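Local coordinates for protein putative dehydratase (Mesorhizobium loti, PDB 2POZ) that is of unknown function but probably acts as a lyase, being a member of the mandelate racemase/muconate lactonizing enzyme group of the enolase superfamily, at residues Glu29-Ala34 with Gly105-Val110; Ser66-Leu71 with Ala95-Leu100; Ala99-Lys104 with Tyr113-Gly118. All coordinates share one frame; numbering follows the deposited sequence.

All three contacts use helix 87-108 of the N-terminal, capping-type domain of an enolase-superfamily fold. Contact 1 joins its C-terminal end to the segment entering strand 33-37, contact 2 packs its middle against helix 68-78, and contact 3 sets it against the short helix 112-115. Centres lie about 12 Å apart for contacts 1 and 2, and about 10 Å apart for the other two pairings. Contacts 2 and 3 share Ala-99 and Leu-100 and are further tied where Lys-104 NZ lies 3.0 Å from Ser-66 O. Between contacts 1 and 3, Asp-102 OD2 accepts a probable bond from Ala-34 N at 3.0 Å. All three also touch the second subunit.

Contact 1 (Glu29-Ala34 with Gly105-Val110); sequences EGITGA and GKCLGV
In the N-terminal domain, the segment running into strand 33-37, a strand of the antiparallel sheet, meets the last turn of helix 87-108: Ile-31 and the carbonyl of Thr-32 meet Lys-106 and Cys-107. Ile-31 uses both branches. Its CG2 methyl lies 3.9 Å from Lys-106 CB, while CD1 reaches Cys-107 SG at 3.6 Å. A chi1 of -56° sets CG1 anti to the carbonyl carbon, and an extended chi2 carries CD1 to the sulfur, leaving CG2 for the lysine chain. The Ile-31 and Lys-106 side chains run past each other in opposite senses. Lys-106, extended beyond CG, carries its ammonium to the backbone of Thr-32, where NZ donates to Thr-32 O over 2.8 Å. The C=O...N angle is 144°, and the donor is tilted 35° out of the carbonyl plane. Just beyond, a Schellman motif ends the helix: Gly-109 takes positive phi, and Val-110 N bonds to Gly-105 O at 3.0 Å. Leu-3 adds apolar cover to Ile-31 and Cys-107, and Asp-102 offers Lys-106 a long, weak ion pair. The lysine's aliphatic part thus packs on isoleucine while a backbone carbonyl meets its charged end, tying the approach to the strand to the helix by one charge-assisted bond.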
loop_
_atom_site.group_PDB
_atom_site.type_symbol
_atom_site.label_atom_id
_atom_site.label_comp_id
_atom_site.label_asym_id
_atom_site.label_seq_id
_atom_site.Cartn_x
_atom_site.Cartn_y
_atom_site.Cartn_z
ATOM N N GLU A 29 21.203 52.439 2.380
ATOM C CA GLU A 29 20.882 53.379 1.312
ATOM C C GLU A 29 19.468 53.942 1.433
ATOM O O GLU A 29 18.929 54.506 0.479
ATOM C CB GLU A 29 21.057 52.710 -0.052
ATOM C CG GLU A 29 22.466 52.194 -0.306
ATOM C CD GLU A 29 23.474 53.302 -0.525
ATOM O OE1 GLU A 29 23.665 54.136 0.390
ATOM O OE2 GLU A 29 24.082 53.336 -1.619
ATOM N N GLY A 30 18.866 53.775 2.606
ATOM C CA GLY A 30 17.532 54.307 2.828
ATOM C C GLY A 30 16.352 53.500 2.322
ATOM O O GLY A 30 15.210 53.894 2.534
ATOM N N ILE A 31 16.600 52.380 1.654
ATOM C CA ILE A 31 15.492 51.560 1.166
ATOM C C ILE A 31 15.000 50.623 2.271
ATOM O O ILE A 31 15.743 49.783 2.765
ATOM C CB ILE A 31 15.908 50.735 -0.057
ATOM C CG1 ILE A 31 16.452 51.681 -1.136
ATOM C CG2 ILE A 31 14.713 49.938 -0.584
ATOM C CD1 ILE A 31 16.836 51.005 -2.425
ATOM N N THR A 32 13.740 50.772 2.657
ATOM C CA THR A 32 13.183 49.941 3.716
ATOM C C THR A 32 12.229 48.880 3.181
ATOM O O THR A 32 11.610 49.052 2.134
ATOM C CB THR A 32 12.403 50.791 4.725
ATOM O OG1 THR A 32 11.253 51.343 4.077
ATOM C CG2 THR A 32 13.274 51.925 5.250
ATOM N N GLY A 33 12.120 47.780 3.913
ATOM C CA GLY A 33 11.218 46.713 3.517
ATOM C C GLY A 33 10.285 46.409 4.673
ATOM O O GLY A 33 10.703 46.450 5.834
ATOM N N ALA A 34 9.030 46.099 4.366
ATOM C CA ALA A 34 8.041 45.792 5.397
ATOM C C ALA A 34 7.481 44.376 5.238
ATOM O O ALA A 34 7.308 43.887 4.120
ATOM C CB ALA A 34 6.910 46.805 5.340
ATOM N N GLY A 105 12.091 44.579 -4.823
ATOM C CA GLY A 105 11.207 45.209 -5.787
ATOM C C GLY A 105 11.446 46.711 -5.847
ATOM O O GLY A 105 11.462 47.307 -6.929
ATOM N N LYS A 106 11.628 47.331 -4.685
ATOM C CA LYS A 106 11.890 48.768 -4.635
ATOM C C LYS A 106 13.213 49.086 -5.337
ATOM O O LYS A 106 13.328 50.100 -6.019
ATOM C CB LYS A 106 11.940 49.256 -3.187
ATOM C CG LYS A 106 10.573 49.305 -2.512
ATOM C CD LYS A 106 10.664 49.929 -1.134
ATOM C CE LYS A 106 9.322 49.914 -0.424
ATOM N NZ LYS A 106 9.467 50.398 0.977
ATOM N N CYS A 107 14.205 48.215 -5.179
ATOM C CA CYS A 107 15.498 48.430 -5.818
ATOM C C CYS A 107 15.383 48.369 -7.333
ATOM O O CYS A 107 15.987 49.172 -8.038
ATOM C CB CYS A 107 16.514 47.381 -5.369
ATOM S SG CYS A 107 17.145 47.600 -3.698
ATOM N N LEU A 108 14.605 47.412 -7.826
ATOM C CA LEU A 108 14.424 47.232 -9.261
ATOM C C LEU A 108 13.300 48.082 -9.847
ATOM O O LEU A 108 13.099 48.103 -11.058
ATOM C CB LEU A 108 14.199 45.747 -9.561
ATOM C CG LEU A 108 15.393 44.866 -9.163
ATOM C CD1 LEU A 108 15.064 43.394 -9.364
ATOM C CD2 LEU A 108 16.611 45.262 -9.987
ATOM N N GLY A 109 12.568 48.775 -8.978
ATOM C CA GLY A 109 11.492 49.644 -9.429
ATOM C C GLY A 109 10.221 49.004 -9.955
ATOM O O GLY A 109 9.526 49.604 -10.776
ATOM N N VAL A 110 9.895 47.799 -9.494
ATOM C CA VAL A 110 8.687 47.129 -9.964
ATOM C C VAL A 110 8.011 46.285 -8.884
ATOM O O VAL A 110 8.614 45.969 -7.860
ATOM C CB VAL A 110 8.990 46.211 -11.171
ATOM C CG1 VAL A 110 9.526 47.040 -12.342
ATOM C CG2 VAL A 110 9.997 45.141 -10.771
#

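Contact 2 (Ser66-Leu71 with Ala95-Leu100); sequences SRIEEL and AIEQAL
Ile-68 and Leu-100 lie alongside one another, pointing opposite ways, where helix 68-78 starts against the middle of helix 87-108. Both helices belong to the N-terminal domain of this enolase-superfamily protein. Two branches of the isoleucine are used: CG1 lies 3.9 Å from Leu-100 CB, and CD1 continues past it to the main chain, 3.7 Å from Leu-100 C. With chi1 at -52°, CG2 stands anti to the backbone N, and from there it meets Glu-97 CG at 4.2 Å, the two side chains crossing at about a right angle. One turn on, Leu-71 offers its CB to Leu-100 CD1, also at 4.2 Å, so Leu-100 has a partner at its root and another at one branch tip. Glu-97 is bent at chi2, and its carboxylate reaches the barrel domain: OE1 accepts from Leu-287 N and OE2 from Met-288 N, at the start of helix 287-298. This helix-start position would probably stabilise the negative charge. Away from the interface, Glu-69 forms salt bridges with Lys-292 of its own chain and with Lys-291 of the second subunit. The contact between these side chains is therefore apolar, while the buried acids bind to the barrel domain and a neighbouring subunit.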
loop_
_atom_site.group_PDB
_atom_site.type_symbol
_atom_site.label_atom_id
_atom_site.label_comp_id
_atom_site.label_asym_id
_atom_site.label_seq_id
_atom_site.Cartn_x
_atom_site.Cartn_y
_atom_site.Cartn_z
ATOM N N SER A 66 19.631 41.407 -0.872
ATOM C CA SER A 66 19.332 40.872 -2.198
ATOM C C SER A 66 19.441 39.341 -2.245
ATOM O O SER A 66 18.830 38.702 -3.103
ATOM C CB SER A 66 20.265 41.482 -3.252
ATOM O OG SER A 66 21.569 40.941 -3.139
ATOM N N ARG A 67 20.209 38.755 -1.328
ATOM C CA ARG A 67 20.372 37.296 -1.286
ATOM C C ARG A 67 19.230 36.672 -0.475
ATOM O O ARG A 67 19.435 36.105 0.594
ATOM C CB ARG A 67 21.725 36.935 -0.662
ATOM C CG ARG A 67 22.942 37.296 -1.529
ATOM C CD ARG A 67 24.240 36.789 -0.886
ATOM N NE ARG A 67 24.931 37.837 -0.141
ATOM C CZ ARG A 67 25.952 37.626 0.690
ATOM N NH1 ARG A 67 26.405 36.393 0.894
ATOM N NH2 ARG A 67 26.531 38.652 1.310
ATOM N N ILE A 68 18.018 36.777 -1.000
ATOM C CA ILE A 68 16.854 36.260 -0.297
ATOM C C ILE A 68 16.861 34.748 -0.080
ATOM O O ILE A 68 16.652 34.282 1.038
ATOM C CB ILE A 68 15.567 36.668 -1.017
ATOM C CG1 ILE A 68 15.576 38.180 -1.255
ATOM C CG2 ILE A 68 14.354 36.266 -0.175
ATOM C CD1 ILE A 68 14.287 38.725 -1.868
ATOM N N GLU A 69 17.102 33.976 -1.135
ATOM C CA GLU A 69 17.123 32.522 -0.986
ATOM C C GLU A 69 18.178 32.114 0.040
ATOM O O GLU A 69 17.949 31.216 0.848
ATOM C CB GLU A 69 17.416 31.836 -2.330
ATOM C CG GLU A 69 16.259 31.838 -3.326
ATOM C CD GLU A 69 15.274 30.692 -3.114
ATOM O OE1 GLU A 69 15.507 29.838 -2.229
ATOM O OE2 GLU A 69 14.264 30.643 -3.848
ATOM N N GLU A 70 19.337 32.771 0.015
ATOM C CA GLU A 70 20.395 32.434 0.965
ATOM C C GLU A 70 19.991 32.721 2.407
ATOM O O GLU A 70 20.224 31.904 3.296
ATOM C CB GLU A 70 21.686 33.194 0.645
ATOM C CG GLU A 70 22.859 32.774 1.538
ATOM C CD GLU A 70 24.162 33.467 1.167
ATOM O OE1 GLU A 70 24.277 34.684 1.402
ATOM O OE2 GLU A 70 25.067 32.794 0.630
ATOM N N LEU A 71 19.391 33.886 2.631
ATOM C CA LEU A 71 18.957 34.277 3.968
ATOM C C LEU A 71 17.895 33.322 4.500
ATOM O O LEU A 71 17.915 32.946 5.671
ATOM C CB LEU A 71 18.402 35.705 3.953
ATOM C CG LEU A 71 19.385 36.873 4.088
ATOM C CD1 LEU A 71 20.112 36.773 5.415
ATOM C CD2 LEU A 71 20.378 36.859 2.950
ATOM N N ALA A 95 7.655 36.867 7.741
ATOM C CA ALA A 95 7.613 38.317 7.850
ATOM C C ALA A 95 8.895 38.923 7.285
ATOM O O ALA A 95 8.857 39.874 6.513
ATOM C CB ALA A 95 7.415 38.728 9.319
ATOM N N ILE A 96 10.024 38.353 7.674
ATOM C CA ILE A 96 11.323 38.819 7.218
ATOM C C ILE A 96 11.464 38.653 5.709
ATOM O O ILE A 96 11.899 39.573 5.022
ATOM C CB ILE A 96 12.455 38.045 7.945
ATOM C CG1 ILE A 96 12.543 38.536 9.392
ATOM C CG2 ILE A 96 13.793 38.234 7.212
ATOM C CD1 ILE A 96 13.387 37.679 10.291
ATOM N N GLU A 97 11.072 37.485 5.201
ATOM C CA GLU A 97 11.164 37.186 3.773
ATOM C C GLU A 97 10.347 38.179 2.938
ATOM O O GLU A 97 10.788 38.607 1.873
ATOM C CB GLU A 97 10.702 35.736 3.513
ATOM C CG GLU A 97 10.987 35.226 2.101
ATOM C CD GLU A 97 9.783 35.345 1.174
ATOM O OE1 GLU A 97 8.924 36.215 1.413
ATOM O OE2 GLU A 97 9.708 34.578 0.195
ATOM N N GLN A 98 9.155 38.535 3.417
ATOM C CA GLN A 98 8.311 39.504 2.717
ATOM C C GLN A 98 9.050 40.840 2.604
ATOM O O GLN A 98 9.064 41.468 1.549
ATOM C CB GLN A 98 7.013 39.754 3.487
ATOM C CG GLN A 98 5.987 38.634 3.444
ATOM C CD GLN A 98 4.968 38.782 4.553
ATOM O OE1 GLN A 98 4.511 39.888 4.838
ATOM N NE2 GLN A 98 4.603 37.667 5.184
ATOM N N ALA A 99 9.639 41.284 3.709
ATOM C CA ALA A 99 10.363 42.555 3.719
ATOM C C ALA A 99 11.544 42.526 2.746
ATOM O O ALA A 99 11.901 43.554 2.164
ATOM C CB ALA A 99 10.855 42.871 5.133
ATOM N N LEU A 100 12.154 41.358 2.577
ATOM C CA LEU A 100 13.282 41.247 1.664
ATOM C C LEU A 100 12.826 41.435 0.223
ATOM O O LEU A 100 13.477 42.148 -0.539
ATOM C CB LEU A 100 13.978 39.901 1.849
ATOM C CG LEU A 100 14.698 39.811 3.198
ATOM C CD1 LEU A 100 15.273 38.409 3.395
ATOM C CD2 LEU A 100 15.809 40.862 3.250
#

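Contact 3 (Ala99-Lys104 with Tyr113-Gly118); sequences ALWDIK and YELFGG
With chi1 near -78° in Trp-101 and -77° in Phe-116, CG of each lies anti to its carbonyl carbon, and the two side chains cross between helix 87-108 and the end of helix 112-115. They form an edge-to-face (T-shaped) pair, with ring planes at 81° and the Phe-116 centroid 5.0 Å from that of the six-membered Trp-101 ring. Phe-116 CE1 is the atom that points in, 3.6 Å above the indole plane and offset toward its rim. Leu-115 takes a different approach: its CD1 methyl sits at the indole edge, near the ring plane, 3.9 Å from Trp-101 CE3. The same methyl touches the aliphatic part of Lys-104, whose CG is 3.9 Å away. These residues close the short connection after helix 87-108, where a Schellman motif ends the short, weakly bonded helix 112-115 at Gly-117; Gly-117 N bonds to Glu-114 O at 3.2 Å, and Gly-118 N makes a weak 2.8 Å bond to Tyr-113 O. Beyond its packed CG and CD, Lys-104 bends at chi3 and chi4, and NZ bonds to Ser-66 O and forms a salt bridge with Glu-114 of the second subunit. Met-288 of helix 287-298 touches both aromatic rings.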
loop_
_atom_site.group_PDB
_atom_site.type_symbol
_atom_site.label_atom_id
_atom_site.label_comp_id
_atom_site.label_asym_id
_atom_site.label_seq_id
_atom_site.Cartn_x
_atom_site.Cartn_y
_atom_site.Cartn_z
ATOM N N ALA A 99 9.639 41.284 3.709
ATOM C CA ALA A 99 10.363 42.555 3.719
ATOM C C ALA A 99 11.544 42.526 2.746
ATOM O O ALA A 99 11.901 43.554 2.164
ATOM C CB ALA A 99 10.855 42.871 5.133
ATOM N N LEU A 100 12.154 41.358 2.577
ATOM C CA LEU A 100 13.282 41.247 1.664
ATOM C C LEU A 100 12.826 41.435 0.223
ATOM O O LEU A 100 13.477 42.148 -0.539
ATOM C CB LEU A 100 13.978 39.901 1.849
ATOM C CG LEU A 100 14.698 39.811 3.198
ATOM C CD1 LEU A 100 15.273 38.409 3.395
ATOM C CD2 LEU A 100 15.809 40.862 3.250
ATOM N N TRP A 101 11.711 40.803 -0.154
ATOM C CA TRP A 101 11.188 40.952 -1.516
ATOM C C TRP A 101 10.722 42.392 -1.746
ATOM O O TRP A 101 10.818 42.925 -2.855
ATOM C CB TRP A 101 10.024 39.985 -1.773
ATOM C CG TRP A 101 10.482 38.585 -2.042
ATOM C CD1 TRP A 101 10.416 37.523 -1.194
ATOM C CD2 TRP A 101 11.149 38.118 -3.224
ATOM N NE1 TRP A 101 11.005 36.415 -1.769
ATOM C CE2 TRP A 101 11.462 36.757 -3.016
ATOM C CE3 TRP A 101 11.515 38.722 -4.437
ATOM C CZ2 TRP A 101 12.126 35.987 -3.977
ATOM C CZ3 TRP A 101 12.175 37.957 -5.392
ATOM C CH2 TRP A 101 12.472 36.601 -5.155
ATOM N N ASP A 102 10.215 43.023 -0.693
ATOM C CA ASP A 102 9.768 44.409 -0.797
ATOM C C ASP A 102 10.995 45.266 -1.178
ATOM O O ASP A 102 10.934 46.103 -2.079
ATOM C CB ASP A 102 9.180 44.850 0.548
ATOM C CG ASP A 102 8.383 46.142 0.455
ATOM O OD1 ASP A 102 7.903 46.497 -0.650
ATOM O OD2 ASP A 102 8.222 46.793 1.508
ATOM N N ILE A 103 12.114 45.033 -0.501
ATOM C CA ILE A 103 13.337 45.780 -0.780
ATOM C C ILE A 103 13.848 45.518 -2.192
ATOM O O ILE A 103 14.267 46.446 -2.893
ATOM C CB ILE A 103 14.440 45.434 0.244
ATOM C CG1 ILE A 103 14.090 46.073 1.596
ATOM C CG2 ILE A 103 15.802 45.925 -0.260
ATOM C CD1 ILE A 103 14.943 45.591 2.744
ATOM N N LYS A 104 13.799 44.259 -2.618
ATOM C CA LYS A 104 14.268 43.913 -3.950
ATOM C C LYS A 104 13.406 44.592 -5.014
ATOM O O LYS A 104 13.928 45.118 -5.991
ATOM C CB LYS A 104 14.258 42.394 -4.151
ATOM C CG LYS A 104 14.870 41.939 -5.479
ATOM C CD LYS A 104 14.877 40.415 -5.598
ATOM C CE LYS A 104 15.987 39.794 -4.773
ATOM N NZ LYS A 104 17.327 40.019 -5.387
ATOM N N TYR A 113 5.365 40.939 -8.022
ATOM C CA TYR A 113 4.842 39.973 -8.982
ATOM C C TYR A 113 5.550 40.011 -10.339
ATOM O O TYR A 113 5.511 39.028 -11.075
ATOM C CB TYR A 113 3.322 40.115 -9.159
ATOM C CG TYR A 113 2.820 41.480 -9.558
ATOM C CD1 TYR A 113 3.090 42.015 -10.825
ATOM C CD2 TYR A 113 2.024 42.219 -8.690
ATOM C CE1 TYR A 113 2.571 43.249 -11.209
ATOM C CE2 TYR A 113 1.499 43.447 -9.064
ATOM C CZ TYR A 113 1.773 43.957 -10.321
ATOM O OH TYR A 113 1.233 45.170 -10.679
ATOM N N GLU A 114 6.198 41.128 -10.674
ATOM C CA GLU A 114 6.932 41.197 -11.939
ATOM C C GLU A 114 8.189 40.335 -11.821
ATOM O O GLU A 114 8.591 39.678 -12.782
ATOM C CB GLU A 114 7.337 42.635 -12.286
ATOM C CG GLU A 114 6.227 43.499 -12.870
ATOM C CD GLU A 114 5.518 42.845 -14.057
ATOM O OE1 GLU A 114 6.177 42.135 -14.852
ATOM O OE2 GLU A 114 4.297 43.055 -14.201
ATOM N N LEU A 115 8.803 40.336 -10.640
ATOM C CA LEU A 115 10.005 39.541 -10.403
ATOM C C LEU A 115 9.657 38.051 -10.490
ATOM O O LEU A 115 10.453 37.244 -10.969
ATOM C CB LEU A 115 10.580 39.842 -9.012
ATOM C CG LEU A 115 10.937 41.295 -8.686
ATOM C CD1 LEU A 115 11.406 41.412 -7.240
ATOM C CD2 LEU A 115 12.019 41.773 -9.639
ATOM N N PHE A 116 8.460 37.715 -10.014
ATOM C CA PHE A 116 7.939 36.349 -9.990
ATOM C C PHE A 116 7.518 35.807 -11.355
ATOM O O PHE A 116 7.078 34.660 -11.461
ATOM C CB PHE A 116 6.731 36.273 -9.036
ATOM C CG PHE A 116 7.099 36.243 -7.573
ATOM C CD1 PHE A 116 8.422 36.405 -7.160
ATOM C CD2 PHE A 116 6.117 36.044 -6.605
ATOM C CE1 PHE A 116 8.758 36.366 -5.805
ATOM C CE2 PHE A 116 6.445 36.003 -5.251
ATOM C CZ PHE A 116 7.769 36.165 -4.851
ATOM N N GLY A 117 7.634 36.628 -12.394
ATOM C CA GLY A 117 7.254 36.177 -13.718
ATOM C C GLY A 117 6.096 36.950 -14.314
ATOM O O GLY A 117 5.454 36.500 -15.270
ATOM N N GLY A 118 5.809 38.113 -13.746
ATOM C CA GLY A 118 4.733 38.928 -14.276
ATOM C C GLY A 118 3.346 38.626 -13.743
ATOM O O GLY A 118 3.133 37.690 -12.972
#